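Side-chain contacts in type IV pilus assembly protein PilC (Thermus thermophilus, PDB 2WHN), which probably acts as an essential inner-membrane component of the type IV pilus machinery, controlling pilus assembly and disassembly: residues A35-I38 with L39-T43; K73-S76 with R77-N81. All coordinates share one frame; numbering follows the deposited sequence.

Overall arrangement
This chain is a piece of PilC from its N-terminal part, an all-helical domain of the GSP F family. From the N terminus, helix 12-28 is followed by the short helix 32-39, whose C-terminal end is interaction 1; there residues 39-43 turn the chain toward helix 46-60. Helix 65-70 comes next, and the loop after it runs into interaction 2, where residues 73-76 lead into helix 77-89 and S76 caps it. Neither contact nests in the other: they stand in series, their centres about 19 Å apart, on opposite sides of the chain's centre. One finishes a helix, the other begins one, and both pack against helices 12-28 and 46-60.

Interaction 1. Residues A35-I38 with L39-T43; sequences ALAI and LERQT
A35 offers its carbonyl to the helical bond L39 N to A35 O (2.9 Å), and the side chain of L39 folds back beside the same acceptor, with CG 3.4 Å from A35 O. The small methyl of A35 lets the helix lie close to L22 of helix 12-28. L36 repeats the backbone pattern one residue on, through E40 N to L36 O at 2.8 Å. E40 CG sits between its own backbone N and carbonyl carbon (chi1 86°), which turns the acid chain back over the last turn and puts CG 3.3 Å from A37 O. The carbonyl of A37 also meets R41, whose guanidinium lays one face over A37 O and I38 CA; although R41 NH1 is 2.8 Å from A37 O, the angle is too poor for a hydrogen bond. The bend of the arginine at chi3 (-60°) brings that flat group back toward the helix.

At I38 the pattern tightens from i+4 to i+3: R41 N bonds to I38 O from above the carbonyl plane. The branched I38 spreads two ways, CG1 toward R41 and CG2 toward Q42, whose NE2 is 3.5 Å from I38 CG2; the two side chains run alongside each other in the same direction. A type I beta turn from L39 to Q42 then carries the chain out of the helix. L39 O takes two donors from opposite faces of its plane, Q42 N and T43 OG1, the latter at 2.7 Å, a use of threonine that ties its side chain to the turn.

In the domain, the buried side of this helix end faces helix 12-28, where A35 touches L22 and L39 packs on F18, Q21 and M25. Toward helix 46-60, A37 touches R56, E40 lies against K53, and T43 meets F48 and L52.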
loop_
_atom_site.group_PDB
_atom_site.type_symbol
_atom_site.label_atom_id
_atom_site.label_comp_id
_atom_site.label_asym_id
_atom_site.label_seq_id
_atom_site.Cartn_x
_atom_site.Cartn_y
_atom_site.Cartn_z
ATOM N N ALA A 35 -6.464 9.088 -2.990
ATOM C CA ALA A 35 -6.702 7.810 -2.312
ATOM C C ALA A 35 -5.817 7.647 -1.079
ATOM O O ALA A 35 -6.283 7.213 -0.020
ATOM C CB ALA A 35 -6.487 6.646 -3.273
ATOM N N LEU A 36 -4.548 8.018 -1.210
ATOM C CA LEU A 36 -3.601 7.862 -0.115
ATOM C C LEU A 36 -3.961 8.738 1.084
ATOM O O LEU A 36 -3.827 8.309 2.227
ATOM C CB LEU A 36 -2.172 8.154 -0.584
ATOM C CG LEU A 36 -1.585 7.153 -1.583
ATOM C CD1 LEU A 36 -0.269 7.654 -2.147
ATOM C CD2 LEU A 36 -1.411 5.782 -0.944
ATOM N N ALA A 37 -4.424 9.958 0.822
ATOM C CA ALA A 37 -4.818 10.868 1.893
ATOM C C ALA A 37 -6.003 10.331 2.692
ATOM O O ALA A 37 -6.085 10.519 3.909
ATOM C CB ALA A 37 -5.134 12.248 1.332
ATOM N N ILE A 38 -6.930 9.678 1.998
ATOM C CA ILE A 38 -8.083 9.060 2.643
ATOM C C ILE A 38 -7.644 7.830 3.426
ATOM O O ILE A 38 -8.076 7.620 4.563
ATOM C CB ILE A 38 -9.145 8.640 1.607
ATOM C CG1 ILE A 38 -9.862 9.868 1.044
ATOM C CG2 ILE A 38 -10.133 7.651 2.216
ATOM C CD1 ILE A 38 -10.215 9.741 -0.428
ATOM N N LEU A 39 -6.761 7.042 2.816
ATOM C CA LEU A 39 -6.273 5.802 3.408
ATOM C C LEU A 39 -5.466 6.053 4.669
ATOM O O LEU A 39 -5.539 5.281 5.625
ATOM C CB LEU A 39 -5.409 5.030 2.405
ATOM C CG LEU A 39 -6.205 4.150 1.455
ATOM C CD1 LEU A 39 -5.284 3.287 0.615
ATOM C CD2 LEU A 39 -7.194 3.304 2.247
ATOM N N GLU A 40 -4.626 7.081 4.623
ATOM C CA GLU A 40 -3.733 7.402 5.728
ATOM C C GLU A 40 -4.528 7.819 6.960
ATOM O O GLU A 40 -3.978 7.931 8.054
ATOM C CB GLU A 40 -2.761 8.516 5.330
ATOM C CG GLU A 40 -3.314 9.922 5.526
ATOM C CD GLU A 40 -2.325 11.007 5.133
ATOM O OE1 GLU A 40 -1.127 10.696 4.966
ATOM O OE2 GLU A 40 -2.747 12.178 5.006
ATOM N N ARG A 41 -5.820 8.061 6.774
ATOM C CA ARG A 41 -6.692 8.421 7.887
ATOM C C ARG A 41 -7.521 7.231 8.355
ATOM O O ARG A 41 -8.063 7.247 9.457
ATOM C CB ARG A 41 -7.606 9.590 7.512
ATOM C CG ARG A 41 -6.949 10.954 7.638
ATOM C CD ARG A 41 -7.977 12.076 7.609
ATOM N NE ARG A 41 -8.747 12.076 6.368
ATOM C CZ ARG A 41 -8.270 12.473 5.194
ATOM N NH1 ARG A 41 -7.020 12.905 5.096
ATOM N NH2 ARG A 41 -9.041 12.437 4.115
ATOM N N GLN A 42 -7.608 6.195 7.526
ATOM C CA GLN A 42 -8.452 5.045 7.838
ATOM C C GLN A 42 -7.652 3.756 8.018
ATOM O O GLN A 42 -8.194 2.657 7.900
ATOM C CB GLN A 42 -9.536 4.856 6.772
ATOM C CG GLN A 42 -10.309 6.126 6.450
ATOM C CD GLN A 42 -11.606 5.859 5.707
ATOM O OE1 GLN A 42 -12.162 4.764 5.779
ATOM N NE2 GLN A 42 -12.109 6.873 5.008
ATOM N N THR A 43 -6.362 3.893 8.301
ATOM C CA THR A 43 -5.508 2.735 8.543
ATOM C C THR A 43 -5.369 2.453 10.042
ATOM O O THR A 43 -5.059 3.352 10.823
ATOM C CB THR A 43 -4.121 2.936 7.918
ATOM O OG1 THR A 43 -4.259 3.099 6.500
ATOM C CG2 THR A 43 -3.227 1.739 8.202
#

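Interaction 2. Residues K73-S76 with R77-N81; sequences KIFS and RLYVN
S76 O receives V80 N at 2.9 Å, nearly straight at the hydrogen (173°), a bond that closes the first turn of helix 77-89. S76 is the N-cap of this helix, and its side chain adds the capping bond, Y79 N to S76 OG (3.2 Å). A chi1 of 73° turns S76 OG in over the opening turn. Serine suits this place because its short side chain can accept from an amide that has no earlier helical carbonyl to use.

F75, just before the cap, suits its buried position as a bulky apolar residue that packs against the new helix. Its CB lies 4.0 Å from V80 CG2, while its ring meets that of Y79 obliquely, the planes at 54°. Helices 12-28 and 46-60 supply further neighbours, L15 and F48, for F75. Y79 reaches across to L96, L99 and L103 of helix 92-109, and its hydroxyl is hydrogen-bonded to S19 OG, so a tyrosine here joins apolar packing to a polar anchor. Between the two rings, F75 CD2 sits above one face of the Y79 ring, out near its edge atoms, 3.7 Å from Y79 CE2.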
loop_
_atom_site.group_PDB
_atom_site.type_symbol
_atom_site.label_atom_id
_atom_site.label_comp_id
_atom_site.label_asym_id
_atom_site.label_seq_id
_atom_site.Cartn_x
_atom_site.Cartn_y
_atom_site.Cartn_z
ATOM N N LYS A 73 9.503 -2.571 4.229
ATOM C CA LYS A 73 9.641 -4.020 4.112
ATOM C C LYS A 73 8.316 -4.705 3.800
ATOM O O LYS A 73 8.287 -5.747 3.144
ATOM C CB LYS A 73 10.240 -4.606 5.394
ATOM C CG LYS A 73 11.674 -4.174 5.668
ATOM C CD LYS A 73 11.945 -4.011 7.166
ATOM C CE LYS A 73 11.251 -5.089 7.992
ATOM N NZ LYS A 73 11.942 -6.403 7.899
ATOM N N ILE A 74 7.222 -4.137 4.291
ATOM C CA ILE A 74 5.910 -4.764 4.137
ATOM C C ILE A 74 5.528 -4.993 2.667
ATOM O O ILE A 74 4.707 -5.856 2.355
ATOM C CB ILE A 74 4.809 -3.952 4.850
ATOM C CG1 ILE A 74 3.449 -4.636 4.695
ATOM C CG2 ILE A 74 4.767 -2.522 4.320
ATOM C CD1 ILE A 74 3.382 -6.020 5.321
ATOM N N PHE A 75 6.139 -4.235 1.762
ATOM C CA PHE A 75 5.868 -4.401 0.336
ATOM C C PHE A 75 6.936 -5.271 -0.330
ATOM O O PHE A 75 8.108 -4.906 -0.369
ATOM C CB PHE A 75 5.767 -3.031 -0.354
ATOM C CG PHE A 75 4.735 -2.118 0.260
ATOM C CD1 PHE A 75 5.117 -1.080 1.098
ATOM C CD2 PHE A 75 3.380 -2.335 0.046
ATOM C CE1 PHE A 75 4.167 -0.261 1.700
ATOM C CE2 PHE A 75 2.431 -1.512 0.636
ATOM C CZ PHE A 75 2.826 -0.484 1.477
ATOM N N SER A 76 6.532 -6.445 -0.809
ATOM C CA SER A 76 7.465 -7.400 -1.408
ATOM C C SER A 76 8.002 -6.914 -2.756
ATOM O O SER A 76 7.429 -6.019 -3.379
ATOM C CB SER A 76 6.790 -8.759 -1.586
ATOM O OG SER A 76 5.849 -8.718 -2.647
ATOM N N ARG A 77 9.077 -7.540 -3.222
ATOM C CA ARG A 77 9.675 -7.177 -4.504
ATOM C C ARG A 77 8.653 -7.261 -5.627
ATOM O O ARG A 77 8.581 -6.383 -6.485
ATOM C CB ARG A 77 10.866 -8.081 -4.825
ATOM C CG ARG A 77 12.174 -7.636 -4.199
ATOM C CD ARG A 77 13.319 -8.545 -4.627
ATOM N NE ARG A 77 14.303 -8.711 -3.563
ATOM C CZ ARG A 77 14.079 -9.384 -2.440
ATOM N NH1 ARG A 77 12.899 -9.951 -2.230
ATOM N NH2 ARG A 77 15.032 -9.486 -1.523
ATOM N N LEU A 78 7.863 -8.327 -5.623
ATOM C CA LEU A 78 6.853 -8.516 -6.651
ATOM C C LEU A 78 5.787 -7.424 -6.578
ATOM O O LEU A 78 5.350 -6.897 -7.603
ATOM C CB LEU A 78 6.211 -9.898 -6.526
ATOM C CG LEU A 78 5.215 -10.253 -7.629
ATOM C CD1 LEU A 78 5.849 -10.074 -9.003
ATOM C CD2 LEU A 78 4.697 -11.672 -7.448
ATOM N N TYR A 79 5.374 -7.088 -5.361
ATOM C CA TYR A 79 4.397 -6.026 -5.155
ATOM C C TYR A 79 4.909 -4.736 -5.780
ATOM O O TYR A 79 4.223 -4.116 -6.596
ATOM C CB TYR A 79 4.143 -5.828 -3.655
ATOM C CG TYR A 79 2.879 -5.065 -3.312
ATOM C CD1 TYR A 79 1.804 -5.703 -2.711
ATOM C CD2 TYR A 79 2.792 -3.694 -3.518
ATOM C CE1 TYR A 79 0.667 -5.004 -2.348
ATOM C CE2 TYR A 79 1.652 -2.985 -3.169
ATOM C CZ TYR A 79 0.592 -3.647 -2.593
ATOM O OH TYR A 79 -0.542 -2.955 -2.240
ATOM N N VAL A 80 6.126 -4.346 -5.404
ATOM C CA VAL A 80 6.738 -3.115 -5.904
ATOM C C VAL A 80 6.918 -3.172 -7.420
ATOM O O VAL A 80 6.604 -2.218 -8.132
ATOM C CB VAL A 80 8.106 -2.847 -5.224
ATOM C CG1 VAL A 80 8.859 -1.732 -5.936
ATOM C CG2 VAL A 80 7.919 -2.511 -3.745
ATOM N N ASN A 81 7.417 -4.299 -7.913
ATOM C CA ASN A 81 7.629 -4.466 -9.348
ATOM C C ASN A 81 6.322 -4.379 -10.133
ATOM O O ASN A 81 6.275 -3.795 -11.212
ATOM C CB ASN A 81 8.345 -5.788 -9.638
ATOM C CG ASN A 81 9.846 -5.692 -9.436
ATOM O OD1 ASN A 81 10.420 -4.606 -9.499
ATOM N ND2 ASN A 81 10.491 -6.832 -9.221
#